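Local structure of MSHA biogenesis protein MshE (Vibrio cholerae, 5HTL) at residues L81-H86 with L119-D124; R89-V94 with P109-A114; R103-D108 with E128-P133. The protein binds cyclic di-GMP through its MshEN domain and probably takes part in building the MSHA pilus. All coordinates share one frame; numbering follows the deposited sequence.

Within the MshEN domain the chain runs through 81-86 and helix 84-90 into strand 92-98, then the antiparallel strand 101-106, a loop and helix 112-121. Contact 2 closes the shorter loop, bringing R89-V94 against P109-A114, and contact 1 closes a wider one around it, joining L81-H86 to L119-D124 at the far end of the same helix pair. Contacts 1 and 2 tie helix to helix. Contact 3 crosses both, starting inside each loop at R103-D108 and ending beyond them at E128-P133, in the third strand. Contact 1 meets contact 2 where L82 and L122 pack on V94, and contact 3 where L122 packs on I104; contacts 2 and 3 share the sheet, probably hydrogen-bonded at L93-A105 and R91-S107.

Contact 1: residues L81-H86 with L119-D124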
loop_
_atom_site.group_PDB
_atom_site.type_symbol
_atom_site.label_atom_id
_atom_site.label_comp_id
_atom_site.label_asym_id
_atom_site.label_seq_id
_atom_site.Cartn_x
_atom_site.Cartn_y
_atom_site.Cartn_z
ATOM N N LEU A 81 -6.540 3.325 19.916
ATOM C CA LEU A 81 -7.305 2.221 19.348
ATOM C C LEU A 81 -6.518 0.908 19.374
ATOM O O LEU A 81 -7.094 -0.181 19.446
ATOM C CB LEU A 81 -7.763 2.566 17.932
ATOM C CG LEU A 81 -8.648 3.815 17.913
ATOM C CD1 LEU A 81 -8.996 4.257 16.503
ATOM C CD2 LEU A 81 -9.916 3.613 18.739
ATOM N N LEU A 82 -5.195 1.021 19.309
ATOM C CA LEU A 82 -4.327 -0.129 19.515
ATOM C C LEU A 82 -3.690 0.024 20.889
ATOM O O LEU A 82 -2.986 0.998 21.143
ATOM C CB LEU A 82 -3.247 -0.150 18.435
ATOM C CG LEU A 82 -2.270 -1.321 18.392
ATOM C CD1 LEU A 82 -3.018 -2.602 18.127
ATOM C CD2 LEU A 82 -1.227 -1.087 17.311
ATOM N N PRO A 83 -3.952 -0.923 21.806
ATOM C CA PRO A 83 -3.353 -0.780 23.135
ATOM C C PRO A 83 -1.826 -0.762 23.064
ATOM O O PRO A 83 -1.246 -1.406 22.177
ATOM C CB PRO A 83 -3.846 -2.027 23.877
ATOM C CG PRO A 83 -5.101 -2.425 23.152
ATOM C CD PRO A 83 -4.835 -2.095 21.713
ATOM N N GLU A 84 -1.205 -0.038 23.990
ATOM C CA GLU A 84 0.236 0.153 23.990
ATOM C C GLU A 84 1.020 -1.154 23.934
ATOM O O GLU A 84 2.014 -1.249 23.217
ATOM C CB GLU A 84 0.677 0.968 25.203
ATOM C CG GLU A 84 2.157 1.327 25.167
ATOM C CD GLU A 84 2.602 2.104 26.379
ATOM O OE1 GLU A 84 1.725 2.557 27.153
ATOM O OE2 GLU A 84 3.828 2.250 26.569
ATOM N N VAL A 85 0.597 -2.167 24.690
ATOM C CA VAL A 85 1.353 -3.414 24.686
ATOM C C VAL A 85 1.395 -4.057 23.299
ATOM O O VAL A 85 2.407 -4.638 22.904
ATOM C CB VAL A 85 0.840 -4.431 25.740
ATOM C CG1 VAL A 85 1.085 -3.922 27.154
ATOM C CG2 VAL A 85 -0.627 -4.747 25.529
ATOM N N HIS A 86 0.311 -3.924 22.548
ATOM C CA HIS A 86 0.271 -4.482 21.201
ATOM C C HIS A 86 1.014 -3.621 20.191
ATOM O O HIS A 86 1.710 -4.137 19.321
ATOM C CB HIS A 86 -1.169 -4.731 20.780
ATOM C CG HIS A 86 -1.849 -5.751 21.638
ATOM N ND1 HIS A 86 -1.446 -7.063 21.672
ATOM C CD2 HIS A 86 -2.859 -5.631 22.532
ATOM C CE1 HIS A 86 -2.200 -7.725 22.539
ATOM N NE2 HIS A 86 -3.062 -6.882 23.071
ATOM N N LEU A 119 -4.293 -7.428 12.320
ATOM C CA LEU A 119 -5.627 -7.676 11.778
ATOM C C LEU A 119 -6.593 -8.244 12.810
ATOM O O LEU A 119 -7.753 -7.842 12.881
ATOM C CB LEU A 119 -5.541 -8.646 10.601
ATOM C CG LEU A 119 -5.164 -8.078 9.235
ATOM C CD1 LEU A 119 -4.569 -9.163 8.347
ATOM C CD2 LEU A 119 -6.404 -7.481 8.594
ATOM N N ASN A 120 -6.123 -9.199 13.598
ATOM C CA ASN A 120 -6.995 -9.802 14.593
ATOM C C ASN A 120 -7.214 -8.878 15.787
ATOM O O ASN A 120 -8.215 -8.996 16.496
ATOM C CB ASN A 120 -6.449 -11.163 15.026
ATOM C CG ASN A 120 -6.435 -12.169 13.895
ATOM O OD1 ASN A 120 -7.075 -11.966 12.856
ATOM N ND2 ASN A 120 -5.701 -13.256 14.081
ATOM N N GLN A 121 -6.289 -7.945 15.990
ATOM C CA GLN A 121 -6.327 -7.020 17.118
ATOM C C GLN A 121 -7.185 -5.783 16.839
ATOM O O GLN A 121 -7.746 -5.190 17.759
ATOM C CB GLN A 121 -4.905 -6.593 17.490
ATOM C CG GLN A 121 -4.805 -5.671 18.700
ATOM C CD GLN A 121 -5.277 -6.318 19.995
ATOM O OE1 GLN A 121 -5.046 -7.503 20.232
ATOM N NE2 GLN A 121 -5.947 -5.536 20.835
ATOM N N LEU A 122 -7.290 -5.399 15.571
ATOM C CA LEU A 122 -8.099 -4.243 15.184
ATOM C C LEU A 122 -9.154 -4.667 14.174
ATOM O O LEU A 122 -9.203 -4.132 13.069
ATOM C CB LEU A 122 -7.209 -3.159 14.565
ATOM C CG LEU A 122 -6.211 -2.474 15.494
ATOM C CD1 LEU A 122 -5.111 -1.779 14.684
ATOM C CD2 LEU A 122 -6.906 -1.484 16.403
ATOM N N PRO A 123 -10.013 -5.638 14.543
ATOM C CA PRO A 123 -10.968 -6.140 13.552
ATOM C C PRO A 123 -12.005 -5.071 13.175
ATOM O O PRO A 123 -12.212 -4.113 13.921
ATOM C CB PRO A 123 -11.636 -7.316 14.286
ATOM C CG PRO A 123 -11.551 -6.956 15.706
ATOM C CD PRO A 123 -10.235 -6.248 15.865
ATOM N N ASP A 124 -12.633 -5.231 12.017
ATOM C CA ASP A 124 -13.561 -4.222 11.481
ATOM C C ASP A 124 -12.978 -2.814 11.303
ATOM O O ASP A 124 -13.721 -1.838 11.190
ATOM C CB ASP A 124 -14.839 -4.119 12.310
ATOM C CG ASP A 124 -15.199 -5.410 12.988
ATOM O OD1 ASP A 124 -14.982 -6.491 12.397
ATOM O OD2 ASP A 124 -15.695 -5.337 14.131
HETATM O O HOH W 1 -7.416 -3.162 19.689
#
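L81 meets L122 mainly through its backbone: O of L81 lies 3.3 Å from CD2 of L122, whose side chain also packs on L102 and I104 of strand 101-106 and on F127. The same carbonyl accepts a hydrogen bond from a water that also donates to O of Q121 at 2.8 Å and accepts from NE2 of Q121 at 3.0 Å. L82, buried, holds its CG anti to the backbone N (chi1 -176°). Its CD1 methyl lies 3.6 Å from CG of Q121 and also touches CD1 of L122, the two leucine side chains crossing at about a right angle. P83, the N-cap residue of helix 84-90, meets the amide of Q121 tip to tip, CD of P83 standing 3.7 Å from NE2. The H86 imidazole and the Q121 amide are stacked, their planes 20° apart, with OE1 of Q121 3.5 Å above the ring plane and over its centre; V85 CG2 lies over the rim of the opposite face, while P83 CG sits in plane at the edge. No direct hydrogen bond spans the contact. The turn leading into one helix and the turn leaving another are joined by leucine packing and a stacked amide, with one water joining the L81 carbonyl to the backbone and side-chain amide of Q121.

Contact 2: residues R89-V94 with P109-A114; sequences RLRALV and PADLFA
R89 reaches F113 edge to edge: NH2 of R89 lies 3.5 Å from CD2 of F113, near the plane of the ring, and the guanidinium and ring planes stand 44° apart. This is therefore no face-on cation-pi stack. Beside it, CD2 of the buried L90 lies 3.6 Å from O of A114 and 3.8 Å from its CB. Two waters then bridge the arginines to D111. One donates to OD1 of D111 at 2.7 Å and accepts from NH2 of R89 at 3.0 Å. The second accepts from NH2 of R91 and lies 2.8 Å from OD1 of D111, so water bridges two charges; NH2 of R91 itself stays 4.2 Å from OD1 of D111, beyond a salt bridge, and NH1 of R91 instead pairs with E134. What positions D111 is its role as N-cap: OD2 accepts the backbone N of A114 at 3.0 Å, in a nearly straight bond (168°) that arrives from above the carboxylate plane. A110, just before the N-cap, lines the cyclic di-GMP pocket. R91, with positive phi, is the C-prime residue of a Schellman motif, which ends helix 84-90 and releases the chain into strand 92-98. The contact thus sets the end of one helix against the start of another, with L90 also packing on A117 and L118 of helix 112-121, and A114 resting on M106 of strand 101-106.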
loop_
_atom_site.group_PDB
_atom_site.type_symbol
_atom_site.label_atom_id
_atom_site.label_comp_id
_atom_site.label_asym_id
_atom_site.label_seq_id
_atom_site.Cartn_x
_atom_site.Cartn_y
_atom_site.Cartn_z
ATOM N N ARG A 89 4.658 -4.428 20.770
ATOM C CA ARG A 89 4.992 -5.778 20.291
ATOM C C ARG A 89 5.105 -5.835 18.776
ATOM O O ARG A 89 6.029 -6.454 18.233
ATOM C CB ARG A 89 3.949 -6.810 20.739
ATOM C CG ARG A 89 4.244 -8.239 20.231
ATOM C CD ARG A 89 3.394 -8.570 19.011
ATOM N NE ARG A 89 3.777 -9.773 18.263
ATOM C CZ ARG A 89 4.588 -9.785 17.205
ATOM N NH1 ARG A 89 5.141 -8.664 16.764
ATOM N NH2 ARG A 89 4.853 -10.928 16.586
ATOM N N LEU A 90 4.164 -5.173 18.099
ATOM C CA LEU A 90 4.013 -5.264 16.655
ATOM C C LEU A 90 4.790 -4.182 15.924
ATOM O O LEU A 90 4.843 -4.182 14.684
ATOM C CB LEU A 90 2.526 -5.149 16.301
ATOM C CG LEU A 90 1.658 -6.285 16.839
ATOM C CD1 LEU A 90 0.179 -5.977 16.658
ATOM C CD2 LEU A 90 2.024 -7.568 16.115
ATOM N N ARG A 91 5.391 -3.265 16.676
ATOM C CA ARG A 91 6.055 -2.079 16.123
ATOM C C ARG A 91 5.144 -1.373 15.115
ATOM O O ARG A 91 5.510 -1.146 13.956
ATOM C CB ARG A 91 7.434 -2.425 15.551
ATOM C CG ARG A 91 8.382 -3.008 16.615
ATOM C CD ARG A 91 9.702 -3.457 16.000
ATOM N NE ARG A 91 9.502 -4.583 15.097
ATOM C CZ ARG A 91 10.417 -5.035 14.243
ATOM N NH1 ARG A 91 11.614 -4.469 14.192
ATOM N NH2 ARG A 91 10.134 -6.057 13.453
ATOM N N ALA A 92 3.956 -1.017 15.591
ATOM C CA ALA A 92 2.896 -0.427 14.768
ATOM C C ALA A 92 2.230 0.678 15.557
ATOM O O ALA A 92 1.975 0.521 16.744
ATOM C CB ALA A 92 1.877 -1.487 14.401
ATOM N N LEU A 93 1.958 1.798 14.901
ATOM C CA LEU A 93 1.294 2.937 15.529
ATOM C C LEU A 93 0.146 3.413 14.660
ATOM O O LEU A 93 0.337 3.719 13.485
ATOM C CB LEU A 93 2.287 4.090 15.704
ATOM C CG LEU A 93 1.786 5.372 16.384
ATOM C CD1 LEU A 93 1.547 5.084 17.852
ATOM C CD2 LEU A 93 2.779 6.519 16.244
ATOM N N VAL A 94 -1.049 3.483 15.236
ATOM C CA VAL A 94 -2.199 4.045 14.540
ATOM C C VAL A 94 -2.096 5.565 14.555
ATOM O O VAL A 94 -2.100 6.183 15.624
ATOM C CB VAL A 94 -3.517 3.651 15.225
ATOM C CG1 VAL A 94 -4.699 4.182 14.423
ATOM C CG2 VAL A 94 -3.601 2.143 15.378
ATOM N N PRO A 109 6.462 -3.271 7.526
ATOM C CA PRO A 109 5.186 -3.644 6.907
ATOM C C PRO A 109 5.273 -4.957 6.111
ATOM O O PRO A 109 4.236 -5.499 5.744
ATOM C CB PRO A 109 4.876 -2.451 5.984
ATOM C CG PRO A 109 6.165 -1.728 5.832
ATOM C CD PRO A 109 6.947 -1.960 7.074
ATOM N N ALA A 110 6.483 -5.461 5.886
ATOM C CA ALA A 110 6.690 -6.770 5.255
ATOM C C ALA A 110 6.541 -7.928 6.246
ATOM O O ALA A 110 6.589 -9.096 5.857
ATOM C CB ALA A 110 8.054 -6.820 4.587
ATOM N N ASP A 111 6.354 -7.604 7.522
ATOM C CA ASP A 111 6.224 -8.619 8.568
ATOM C C ASP A 111 4.793 -9.148 8.597
ATOM O O ASP A 111 3.911 -8.584 9.259
ATOM C CB ASP A 111 6.618 -8.016 9.923
ATOM C CG ASP A 111 6.616 -9.034 11.068
ATOM O OD1 ASP A 111 7.078 -8.681 12.183
ATOM O OD2 ASP A 111 6.149 -10.178 10.889
ATOM N N LEU A 112 4.572 -10.246 7.883
ATOM C CA LEU A 112 3.230 -10.794 7.736
ATOM C C LEU A 112 2.725 -11.460 9.006
ATOM O O LEU A 112 1.523 -11.513 9.253
ATOM C CB LEU A 112 3.190 -11.772 6.563
ATOM C CG LEU A 112 3.494 -11.133 5.206
ATOM C CD1 LEU A 112 3.326 -12.138 4.075
ATOM C CD2 LEU A 112 2.600 -9.921 4.990
ATOM N N PHE A 113 3.647 -11.968 9.813
ATOM C CA PHE A 113 3.301 -12.502 11.122
ATOM C C PHE A 113 2.710 -11.370 11.976
ATOM O O PHE A 113 1.652 -11.528 12.585
ATOM C CB PHE A 113 4.548 -13.102 11.777
ATOM C CG PHE A 113 4.257 -13.970 12.966
ATOM C CD1 PHE A 113 3.672 -15.217 12.805
ATOM C CD2 PHE A 113 4.589 -13.547 14.240
ATOM C CE1 PHE A 113 3.410 -16.020 13.895
ATOM C CE2 PHE A 113 4.323 -14.348 15.341
ATOM C CZ PHE A 113 3.741 -15.586 15.160
ATOM N N ALA A 114 3.380 -10.217 11.989
ATOM C CA ALA A 114 2.856 -9.046 12.702
ATOM C C ALA A 114 1.558 -8.520 12.083
ATOM O O ALA A 114 0.657 -8.096 12.791
ATOM C CB ALA A 114 3.911 -7.935 12.786
HETATM O O HOH W 2 6.855 -10.105 14.475
HETATM O O HOH W 3 7.012 -6.050 13.012
#

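Contact 3: residues R103-D108 with E128-P133. With C2E (9,9'-[(2R,3R,3aS,5S,7aR,9R,10R,10aS,12S,14aR)-3,5,10,12-tetrahydroxy-5,12-dioxidooctahydro-2H,7H-difuro[3,2-d:3',2'-j][1,3,7,9,2,8]tetraoxadiphosphacyclododecine-2,9-diyl]bis(2-amino-1,9-dihydro-6H-purin-6-one)), chain C.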
loop_
_atom_site.group_PDB
_atom_site.type_symbol
_atom_site.label_atom_id
_atom_site.label_comp_id
_atom_site.label_asym_id
_atom_site.label_seq_id
_atom_site.Cartn_x
_atom_site.Cartn_y
_atom_site.Cartn_z
ATOM N N ARG A 103 -4.888 4.539 9.341
ATOM C CA ARG A 103 -3.556 4.647 8.792
ATOM C C ARG A 103 -2.606 4.171 9.878
ATOM O O ARG A 103 -2.634 4.672 10.991
ATOM C CB ARG A 103 -3.247 6.088 8.400
ATOM C CG ARG A 103 -1.833 6.285 7.847
ATOM C CD ARG A 103 -1.660 7.632 7.160
ATOM N NE ARG A 103 -2.486 7.683 5.963
ATOM C CZ ARG A 103 -3.612 8.381 5.863
ATOM N NH1 ARG A 103 -4.019 9.139 6.874
ATOM N NH2 ARG A 103 -4.310 8.343 4.737
ATOM N N ILE A 104 -1.748 3.225 9.516
ATOM C CA ILE A 104 -0.864 2.598 10.489
ATOM C C ILE A 104 0.583 2.676 10.022
ATOM O O ILE A 104 0.929 2.193 8.942
ATOM C CB ILE A 104 -1.249 1.119 10.722
ATOM C CG1 ILE A 104 -2.704 1.018 11.210
ATOM C CG2 ILE A 104 -0.292 0.457 11.722
ATOM C CD1 ILE A 104 -3.141 -0.387 11.584
ATOM N N ALA A 105 1.420 3.287 10.856
ATOM C CA ALA A 105 2.862 3.321 10.607
ATOM C C ALA A 105 3.504 2.080 11.201
ATOM O O ALA A 105 3.251 1.749 12.354
ATOM C CB ALA A 105 3.478 4.583 11.203
HETATM N N MSE A 106 4.301 1.365 10.418
HETATM C CA MSE A 106 5.019 0.195 10.926
HETATM C C MSE A 106 6.483 0.284 10.589
HETATM O O MSE A 106 6.858 0.854 9.569
HETATM C CB MSE A 106 4.473 -1.081 10.298
HETATM C CG MSE A 106 3.057 -1.390 10.667
HETATM SE SE MSE A 106 2.557 -3.079 9.882
HETATM C CE MSE A 106 3.613 -4.276 10.975
ATOM N N SER A 107 7.320 -0.306 11.432
ATOM C CA SER A 107 8.745 -0.380 11.145
ATOM C C SER A 107 8.990 -1.468 10.106
ATOM O O SER A 107 9.917 -1.377 9.303
ATOM C CB SER A 107 9.525 -0.706 12.412
ATOM O OG SER A 107 9.428 -2.077 12.701
ATOM N N ASP A 108 8.147 -2.494 10.109
ATOM C CA ASP A 108 8.279 -3.577 9.138
ATOM C C ASP A 108 6.934 -3.996 8.546
ATOM O O ASP A 108 6.328 -4.961 8.986
ATOM C CB ASP A 108 8.996 -4.777 9.765
ATOM C CG ASP A 108 9.311 -5.860 8.756
ATOM O OD1 ASP A 108 9.069 -5.641 7.555
ATOM O OD2 ASP A 108 9.805 -6.928 9.182
ATOM N N GLU A 128 -4.410 1.344 6.010
ATOM C CA GLU A 128 -3.455 1.865 5.050
ATOM C C GLU A 128 -2.109 1.857 5.759
ATOM O O GLU A 128 -2.006 2.390 6.860
ATOM C CB GLU A 128 -3.810 3.299 4.651
ATOM C CG GLU A 128 -5.172 3.480 4.005
ATOM C CD GLU A 128 -5.452 4.936 3.675
ATOM O OE1 GLU A 128 -6.638 5.321 3.629
ATOM O OE2 GLU A 128 -4.481 5.696 3.476
ATOM N N PHE A 129 -1.089 1.271 5.132
ATOM C CA PHE A 129 0.228 1.151 5.765
ATOM C C PHE A 129 1.227 2.173 5.256
ATOM O O PHE A 129 1.260 2.500 4.069
ATOM C CB PHE A 129 0.826 -0.249 5.567
ATOM C CG PHE A 129 0.049 -1.347 6.233
ATOM C CD1 PHE A 129 -0.024 -1.427 7.613
ATOM C CD2 PHE A 129 -0.596 -2.311 5.472
ATOM C CE1 PHE A 129 -0.739 -2.455 8.228
ATOM C CE2 PHE A 129 -1.309 -3.331 6.076
ATOM C CZ PHE A 129 -1.380 -3.400 7.453
ATOM N N VAL A 130 2.053 2.664 6.167
ATOM C CA VAL A 130 3.196 3.494 5.829
ATOM C C VAL A 130 4.377 2.988 6.645
ATOM O O VAL A 130 4.200 2.306 7.653
ATOM C CB VAL A 130 2.930 4.997 6.093
ATOM C CG1 VAL A 130 1.677 5.477 5.344
ATOM C CG2 VAL A 130 2.787 5.281 7.570
ATOM N N ILE A 131 5.583 3.273 6.189
ATOM C CA ILE A 131 6.780 2.828 6.890
ATOM C C ILE A 131 7.476 4.007 7.588
ATOM O O ILE A 131 7.505 5.135 7.068
ATOM C CB ILE A 131 7.738 2.052 5.927
ATOM C CG1 ILE A 131 8.855 1.351 6.705
ATOM C CG2 ILE A 131 8.316 2.960 4.857
ATOM C CD1 ILE A 131 9.686 0.397 5.852
ATOM N N ALA A 132 8.008 3.752 8.778
ATOM C CA ALA A 132 8.808 4.747 9.482
ATOM C C ALA A 132 9.999 4.040 10.110
ATOM O O ALA A 132 9.941 2.840 10.364
ATOM C CB ALA A 132 7.962 5.437 10.549
ATOM N N PRO A 133 11.094 4.773 10.357
ATOM C CA PRO A 133 12.209 4.160 11.090
ATOM C C PRO A 133 11.802 3.684 12.480
ATOM O O PRO A 133 10.981 4.318 13.162
ATOM C CB PRO A 133 13.221 5.302 11.204
ATOM C CG PRO A 133 12.885 6.212 10.065
ATOM C CD PRO A 133 11.405 6.143 9.908
HETATM P P1 C2E C . 11.050 -10.717 -1.321
HETATM O O2P C2E C . 11.868 -9.515 -1.723
HETATM O O1P C2E C . 9.945 -11.025 -2.309
HETATM O "O5'" C2E C . 12.033 -11.946 -1.175
HETATM C "C5'" C2E C . 11.697 -13.211 -0.678
HETATM C "C4'" C2E C . 12.838 -14.079 -0.409
HETATM O "O4'" C2E C . 13.545 -14.351 -1.580
HETATM C "C3'" C2E C . 13.827 -13.432 0.522
HETATM O "O3'" C2E C . 13.564 -13.818 1.850
HETATM C "C2'" C2E C . 15.073 -13.826 0.034
HETATM O "O2'" C2E C . 15.532 -15.008 0.725
HETATM C "C1'" C2E C . 14.909 -14.095 -1.415
HETATM N N9 C2E C . 15.233 -12.944 -2.201
HETATM C C8 C2E C . 15.018 -11.632 -2.170
HETATM N N7 C2E C . 15.586 -11.132 -3.274
HETATM C C5 C2E C . 16.152 -12.148 -3.991
HETATM C C6 C2E C . 16.848 -12.156 -5.205
HETATM O O6 C2E C . 17.074 -11.010 -5.877
HETATM N N1 C2E C . 17.302 -13.319 -5.688
HETATM C C2 C2E C . 17.074 -14.454 -5.021
HETATM N N2 C2E C . 17.584 -15.662 -5.589
HETATM N N3 C2E C . 16.403 -14.500 -3.848
HETATM C C4 C2E C . 15.927 -13.360 -3.300
HETATM P P11 C2E C . 13.751 -12.795 3.056
HETATM O O21 C2E C . 13.597 -13.521 4.382
HETATM O O11 C2E C . 15.147 -12.252 2.972
HETATM O O5A C2E C . 12.802 -11.563 2.919
HETATM C C5A C2E C . 11.391 -11.697 2.955
HETATM C C4A C2E C . 10.638 -10.564 2.481
HETATM O O4A C2E C . 10.800 -9.432 3.404
HETATM C C3A C2E C . 11.117 -10.051 1.179
HETATM O O3A C2E C . 10.347 -10.487 0.077
HETATM C C2A C2E C . 11.083 -8.579 1.291
HETATM O O2A C2E C . 9.890 -8.022 0.906
HETATM C C1A C2E C . 11.278 -8.288 2.736
HETATM N N91 C2E C . 12.634 -8.077 3.224
HETATM C C81 C2E C . 13.795 -8.563 2.743
HETATM N N71 C2E C . 14.812 -8.152 3.521
HETATM C C51 C2E C . 14.297 -7.400 4.523
HETATM C C61 C2E C . 14.818 -6.714 5.626
HETATM O O61 C2E C . 16.173 -6.705 5.910
HETATM N N11 C2E C . 13.993 -6.051 6.433
HETATM C C21 C2E C . 12.683 -6.033 6.210
HETATM N N21 C2E C . 11.900 -5.297 7.120
HETATM N N31 C2E C . 12.127 -6.677 5.177
HETATM C C41 C2E C . 12.922 -7.364 4.329
HETATM O O HOH W 4 11.580 0.717 9.319
#
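M106, present as selenomethionine, forms a Met-aromatic contact with F129, its SE 3.7 Å from CE1 of the ring. The approach is oblique, 46° off the ring normal, so the selenium sits neither squarely over the face nor at the edge. Both residues hold CG anti to the carbonyl carbon, with chi1 of -65° in each, and the two side chains lie side by side, pointing the same way. I104 and I131 share this side of the sheet; helix 112-121 packs on I104, M106 and F129, while I131 meets L64 and V66. A parallel ladder joins the backbones: I104 N donates to E128 O at 2.8 Å, V130 N to I104 O, and M106 N to V130 O at 2.9 Å. The last bond, A132 N to M106 O, is longer (3.2 Å) and comes from above the carbonyl plane. Strands 101-106 and 126-131, joined by helix 112-121, make a classic beta-alpha-beta unit. On the other face, CB of A105 touches CG2 of V130, and R103 and E128 form a salt bridge, NH2 to OE2 2.9 Å. Its hydrogen bond is weak because strongly bent (128°); OE1 of E128 also has a long, weak ion pair with R38 of the second subunit. One water donates to O of both S107 and A132. OD1 of D108 accepts N21 of cyclic di-GMP at 2.9 Å and, weakly, A110 N.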